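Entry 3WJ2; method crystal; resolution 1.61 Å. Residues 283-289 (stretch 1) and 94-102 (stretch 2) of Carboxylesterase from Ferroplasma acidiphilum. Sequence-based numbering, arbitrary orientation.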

ATOM      1  N   SER B 283      11.871  -0.282 -17.169  1.00 12.00           N
ATOM      2  CA  SER B 283      13.074  -0.798 -16.498  1.00 12.52           C
ATOM      3  C   SER B 283      13.815  -1.844 -17.376  1.00 11.68           C
ATOM      4  O   SER B 283      15.041  -1.840 -17.424  1.00 11.83           O
ATOM      5  CB  SER B 283      12.776  -1.423 -15.172  1.00 15.50           C
ATOM      6  OG  SER B 283      11.720  -2.405 -15.405  1.00 16.00           O
ATOM      7  N   ALA B 284      13.108  -2.734 -18.066  1.00 11.34           N
ATOM      8  CA  ALA B 284      13.786  -3.788 -18.827  1.00 11.13           C
ATOM      9  C   ALA B 284      14.618  -3.198 -19.969  1.00 11.87           C
ATOM     10  O   ALA B 284      15.720  -3.731 -20.151  1.00 11.73           O
ATOM     11  CB  ALA B 284      12.748  -4.768 -19.348  1.00 13.68           C
ATOM     12  N   THR B 285      14.065  -2.230 -20.668  1.00 13.34           N
ATOM     13  CA  THR B 285      14.798  -1.658 -21.795  1.00 15.01           C
ATOM     14  C   THR B 285      15.839  -0.714 -21.201  1.00 14.88           C
ATOM     15  O   THR B 285      16.715  -0.250 -21.992  1.00 16.50           O
ATOM     16  CB  THR B 285      13.885  -1.094 -22.820  1.00 16.00           C
ATOM     17  OG1 THR B 285      12.886  -0.282 -22.217  1.00 15.15           O
ATOM     18  CG2 THR B 285      13.231  -2.215 -23.668  1.00 18.45           C
ATOM     19  N   ASP B 286      15.778  -0.419 -19.903  1.00 14.28           N
ATOM     20  CA  ASP B 286      16.884   0.348 -19.230  1.00 13.48           C
ATOM     21  C   ASP B 286      18.009  -0.524 -18.719  1.00 15.70           C
ATOM     22  O   ASP B 286      18.778  -0.099 -17.851  1.00 17.00           O
ATOM     23  CB  ASP B 286      16.283   1.109 -18.072  1.00 12.73           C
ATOM     24  CG  ASP B 286      15.303   2.137 -18.488  1.00 14.93           C
ATOM     25  OD1 ASP B 286      15.268   2.607 -19.644  1.00 18.39           O
ATOM     26  OD2 ASP B 286      14.450   2.531 -17.585  1.00 17.17           O
ATOM     27  N   PHE B 287      18.167  -1.751 -19.199  1.00 13.91           N
ATOM     28  CA  PHE B 287      19.118  -2.673 -18.693  1.00 13.92           C
ATOM     29  C   PHE B 287      20.601  -2.195 -18.775  1.00 15.51           C
ATOM     30  O   PHE B 287      21.435  -2.770 -18.093  1.00 18.76           O
ATOM     31  CB  PHE B 287      19.042  -4.073 -19.338  1.00 16.65           C
ATOM     32  CG  PHE B 287      19.572  -4.081 -20.771  1.00 14.26           C
ATOM     33  CD1 PHE B 287      20.796  -4.703 -21.041  1.00 18.75           C
ATOM     34  CD2 PHE B 287      18.856  -3.437 -21.779  1.00 15.84           C
ATOM     35  CE1 PHE B 287      21.245  -4.673 -22.419  1.00 17.31           C
ATOM     36  CE2 PHE B 287      19.288  -3.355 -23.130  1.00 16.31           C
ATOM     37  CZ  PHE B 287      20.491  -4.015 -23.431  1.00 16.91           C
ATOM     38  N   GLU B 288      20.814  -1.199 -19.616  1.00 16.03           N
ATOM     39  CA  GLU B 288      22.221  -0.742 -19.707  1.00 19.12           C
ATOM     40  C   GLU B 288      22.492   0.317 -18.666  1.00 21.34           C
ATOM     41  O   GLU B 288      23.651   0.774 -18.542  1.00 24.50           O
ATOM     42  CB  GLU B 288      22.447  -0.189 -21.129  1.00 19.83           C
ATOM     43  CG  GLU B 288      22.379  -1.258 -22.170  1.00 22.89           C
ATOM     44  CD  GLU B 288      22.071  -0.705 -23.585  1.00 29.30           C
ATOM     45  OE1 GLU B 288      21.163   0.169 -23.737  1.00 37.21           O
ATOM     46  OE2 GLU B 288      22.695  -1.166 -24.567  1.00 24.78           O
ATOM     47  N   VAL B 289      21.500   0.818 -17.978  1.00 20.17           N
ATOM     48  CA  VAL B 289      21.796   1.900 -17.045  1.00 21.48           C
ATOM     49  C   VAL B 289      21.507   1.557 -15.630  1.00 20.57           C
ATOM     50  O   VAL B 289      21.952   2.263 -14.729  1.00 21.29           O
ATOM     51  CB  VAL B 289      21.102   3.183 -17.460  1.00 23.22           C
ATOM     52  CG1 VAL B 289      21.655   3.684 -18.893  1.00 28.14           C
ATOM     53  CG2 VAL B 289      19.663   3.043 -17.471  1.00 25.85           C
TER
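Stretch 2 (94-102) TYDNYCRFL

Stretch 2 packs against stretch 1 as a short helix laid on an irregular turn, in a largely aromatic contact that buries 381 Å² in all and is closed at one side by a single hydrogen bond.

The two segments belong to the same chain but lie far apart in sequence, with a sequence separation of at least 186 for any touching pair. In stretch 2, Asp 96 to Leu 102 form a helix that continues beyond the segment, and the amides of Cys 99, Arg 100, Phe 101 and Leu 102 bond to the carbonyl oxygens four residues earlier. Stretch 1 has no such regularity: Ser 283 to Thr 285 adopt helical torsions without the regular bonds, and the chain is held by weak bonds from Asp 286 N to Ser 283 O (3.0 Å) and from Phe 287 N to Ala 284 O (3.3 Å), followed by Val 289 N to Asp 286 O (2.9 Å). The backbones come nearest at Thr 285 and Tyr 98, whose CA atoms are 6.1 Å apart.

Phe 287 is the centre of the contact. Its CA-to-CB bond points toward the helix, and with chi1 in the p well its ring reaches Asn 97, Tyr 98 and Phe 101, residues that lie within about one turn of the helix. The ring forms an offset stack with that of Phe 101, with centroids 4.7 Å apart and planes inclined by 24°; Phe 287 CE1 approaches Phe 101 CG to 3.6 Å. Phe 287 CE2 lies 3.6 Å from Tyr 98 CA, so the ring meets the helix backbone itself, and Phe 287 CZ is 3.7 Å from Asn 97 O.

The ring of Tyr 98 extends along Ala 284 and Thr 285. The methyl group of Thr 285 sits over one face of this ring in a CH-pi contact, CG2 lying 3.8 Å from the Tyr 98 ring centroid and 10° off the ring normal. The same CG2 is 3.5 Å from Tyr 95 CE2, so one methyl serves two aromatic rings. Ala 284 adds an apolar contact, its CB 3.9 Å from Tyr 98 CE1, while Ala 284 O is 3.4 Å from that same CE1.

The polar link comes from Glu 288, whose side chain starts sideways but ends nearer the helix. There Asn 97 ND2 donates to Glu 288 OE2 at 2.9 Å, with an N-H...acceptor angle of 151°. Asp 96, Cys 99, Arg 100 and Leu 102 make no contact with stretch 1.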

ATOM      1  N   THR B  94      15.289   0.413 -32.569  1.00 13.37           N
ATOM      2  CA  THR B  94      15.471   0.994 -31.236  1.00 15.66           C
ATOM      3  C   THR B  94      15.545  -0.133 -30.159  1.00 15.45           C
ATOM      4  O   THR B  94      16.073   0.073 -29.052  1.00 16.95           O
ATOM      5  CB  THR B  94      14.440   1.992 -30.850  1.00 15.04           C
ATOM      6  OG1 THR B  94      13.132   1.353 -30.742  1.00 15.68           O
ATOM      7  CG2 THR B  94      14.256   3.086 -31.886  1.00 17.20           C
ATOM      8  N   TYR B  95      14.946  -1.300 -30.496  1.00 12.95           N
ATOM      9  CA  TYR B  95      15.002  -2.433 -29.609  1.00 12.17           C
ATOM     10  C   TYR B  95      16.175  -3.336 -29.860  1.00 13.24           C
ATOM     11  O   TYR B  95      16.261  -4.329 -29.193  1.00 14.57           O
ATOM     12  CB  TYR B  95      13.598  -3.269 -29.705  1.00 11.15           C
ATOM     13  CG  TYR B  95      12.627  -2.622 -28.687  1.00  9.82           C
ATOM     14  CD1 TYR B  95      12.114  -1.364 -28.898  1.00 12.50           C
ATOM     15  CD2 TYR B  95      12.260  -3.363 -27.519  1.00 10.84           C
ATOM     16  CE1 TYR B  95      11.215  -0.737 -27.899  1.00 11.31           C
ATOM     17  CE2 TYR B  95      11.394  -2.749 -26.624  1.00  9.99           C
ATOM     18  CZ  TYR B  95      10.932  -1.491 -26.780  1.00  9.87           C
ATOM     19  OH  TYR B  95      10.111  -0.914 -25.849  1.00 13.42           O
ATOM     20  N   ASP B  96      17.062  -3.045 -30.817  1.00 13.48           N
ATOM     21  CA  ASP B  96      17.985  -4.061 -31.161  1.00 14.05           C
ATOM     22  C   ASP B  96      18.995  -4.435 -30.032  1.00 11.06           C
ATOM     23  O   ASP B  96      19.303  -5.623 -29.828  1.00 12.53           O
ATOM     24  CB  ASP B  96      18.735  -3.477 -32.419  1.00 14.34           C
ATOM     25  CG  ASP B  96      19.638  -4.529 -33.098  1.00 14.67           C
ATOM     26  OD1 ASP B  96      19.150  -5.459 -33.799  1.00 17.78           O
ATOM     27  OD2 ASP B  96      20.875  -4.429 -32.790  1.00 18.29           O
ATOM     28  N   ASN B  97      19.496  -3.451 -29.275  1.00 14.65           N
ATOM     29  CA  ASN B  97      20.448  -3.743 -28.190  1.00 14.24           C
ATOM     30  C   ASN B  97      19.705  -4.695 -27.152  1.00 11.97           C
ATOM     31  O   ASN B  97      20.287  -5.696 -26.758  1.00 13.38           O
ATOM     32  CB  ASN B  97      20.912  -2.519 -27.425  1.00 15.57           C
ATOM     33  CG  ASN B  97      22.065  -1.784 -28.151  1.00 19.78           C
ATOM     34  OD1 ASN B  97      22.300  -2.035 -29.358  1.00 22.24           O
ATOM     35  ND2 ASN B  97      22.738  -0.921 -27.447  1.00 24.12           N
ATOM     36  N   TYR B  98      18.442  -4.361 -26.869  1.00 15.10           N
ATOM     37  CA  TYR B  98      17.712  -5.139 -25.874  1.00 13.73           C
ATOM     38  C   TYR B  98      17.403  -6.577 -26.361  1.00 11.47           C
ATOM     39  O   TYR B  98      17.596  -7.559 -25.659  1.00 13.34           O
ATOM     40  CB  TYR B  98      16.442  -4.382 -25.562  1.00 10.90           C
ATOM     41  CG  TYR B  98      15.438  -5.164 -24.684  1.00 11.21           C
ATOM     42  CD1 TYR B  98      15.570  -5.175 -23.299  1.00 12.36           C
ATOM     43  CD2 TYR B  98      14.317  -5.611 -25.332  1.00 13.50           C
ATOM     44  CE1 TYR B  98      14.592  -5.931 -22.539  1.00 13.18           C
ATOM     45  CE2 TYR B  98      13.372  -6.289 -24.617  1.00 12.59           C
ATOM     46  CZ  TYR B  98      13.513  -6.355 -23.285  1.00 14.01           C
ATOM     47  OH  TYR B  98      12.550  -6.969 -22.477  1.00 15.48           O
ATOM     48  N   CYS B  99      16.950  -6.722 -27.623  1.00 11.32           N
ATOM     49  CA  CYS B  99      16.693  -8.028 -28.158  1.00 12.00           C
ATOM     50  C   CYS B  99      17.915  -8.930 -28.247  1.00 13.94           C
ATOM     51  O   CYS B  99      17.876 -10.084 -27.973  1.00 13.12           O
ATOM     52  CB  CYS B  99      15.980  -7.921 -29.490  1.00 13.39           C
ATOM     53  SG  CYS B  99      14.200  -7.464 -29.216  1.00 16.95           S
ATOM     54  N   ARG B 100      19.038  -8.300 -28.655  1.00 15.83           N
ATOM     55  CA  ARG B 100      20.313  -9.009 -28.530  1.00 17.14           C
ATOM     56  C   ARG B 100      20.614  -9.546 -27.120  1.00 15.30           C
ATOM     57  O   ARG B 100      20.974 -10.696 -26.983  1.00 15.76           O
ATOM     58  CB  ARG B 100      21.456  -8.075 -28.972  1.00 16.45           C
ATOM     59  CG  ARG B 100      21.492  -7.859 -30.534  1.00 17.12           C
ATOM     60  CD  ARG B 100      22.434  -6.703 -30.693  1.00 18.33           C
ATOM     61  NE  ARG B 100      22.722  -6.446 -32.110  1.00 18.04           N
ATOM     62  CZ  ARG B 100      23.757  -6.959 -32.790  1.00 25.18           C
ATOM     63  NH1 ARG B 100      24.663  -7.790 -32.243  1.00 20.51           N
ATOM     64  NH2 ARG B 100      23.869  -6.637 -34.090  1.00 23.00           N
ATOM     65  N   PHE B 101      20.392  -8.708 -26.099  1.00 14.00           N
ATOM     66  CA  PHE B 101      20.580  -9.147 -24.748  1.00 13.44           C
ATOM     67  C   PHE B 101      19.637 -10.258 -24.341  1.00 13.23           C
ATOM     68  O   PHE B 101      20.061 -11.217 -23.737  1.00 13.71           O
ATOM     69  CB  PHE B 101      20.419  -7.906 -23.839  1.00 15.40           C
ATOM     70  CG  PHE B 101      20.678  -8.202 -22.366  1.00 17.57           C
ATOM     71  CD1 PHE B 101      21.996  -8.436 -21.920  1.00 22.07           C
ATOM     72  CD2 PHE B 101      19.652  -8.260 -21.435  1.00 23.65           C
ATOM     73  CE1 PHE B 101      22.275  -8.658 -20.591  1.00 24.45           C
ATOM     74  CE2 PHE B 101      19.933  -8.535 -20.086  1.00 21.60           C
ATOM     75  CZ  PHE B 101      21.253  -8.721 -19.669  1.00 19.25           C
ATOM     76  N   LEU B 102      18.361 -10.143 -24.722  1.00 11.37           N
ATOM     77  CA  LEU B 102      17.524 -11.302 -24.468  1.00 13.02           C
ATOM     78  C   LEU B 102      17.971 -12.545 -25.150  1.00 13.60           C
ATOM     79  O   LEU B 102      17.810 -13.595 -24.593  1.00 13.55           O
ATOM     80  CB  LEU B 102      16.100 -11.035 -24.963  1.00 13.30           C
ATOM     81  CG  LEU B 102      15.326  -9.924 -24.272  1.00 14.63           C
ATOM     82  CD1 LEU B 102      13.844  -9.821 -24.929  1.00 15.83           C
ATOM     83  CD2 LEU B 102      15.176 -10.135 -22.784  1.00 16.50           C
TER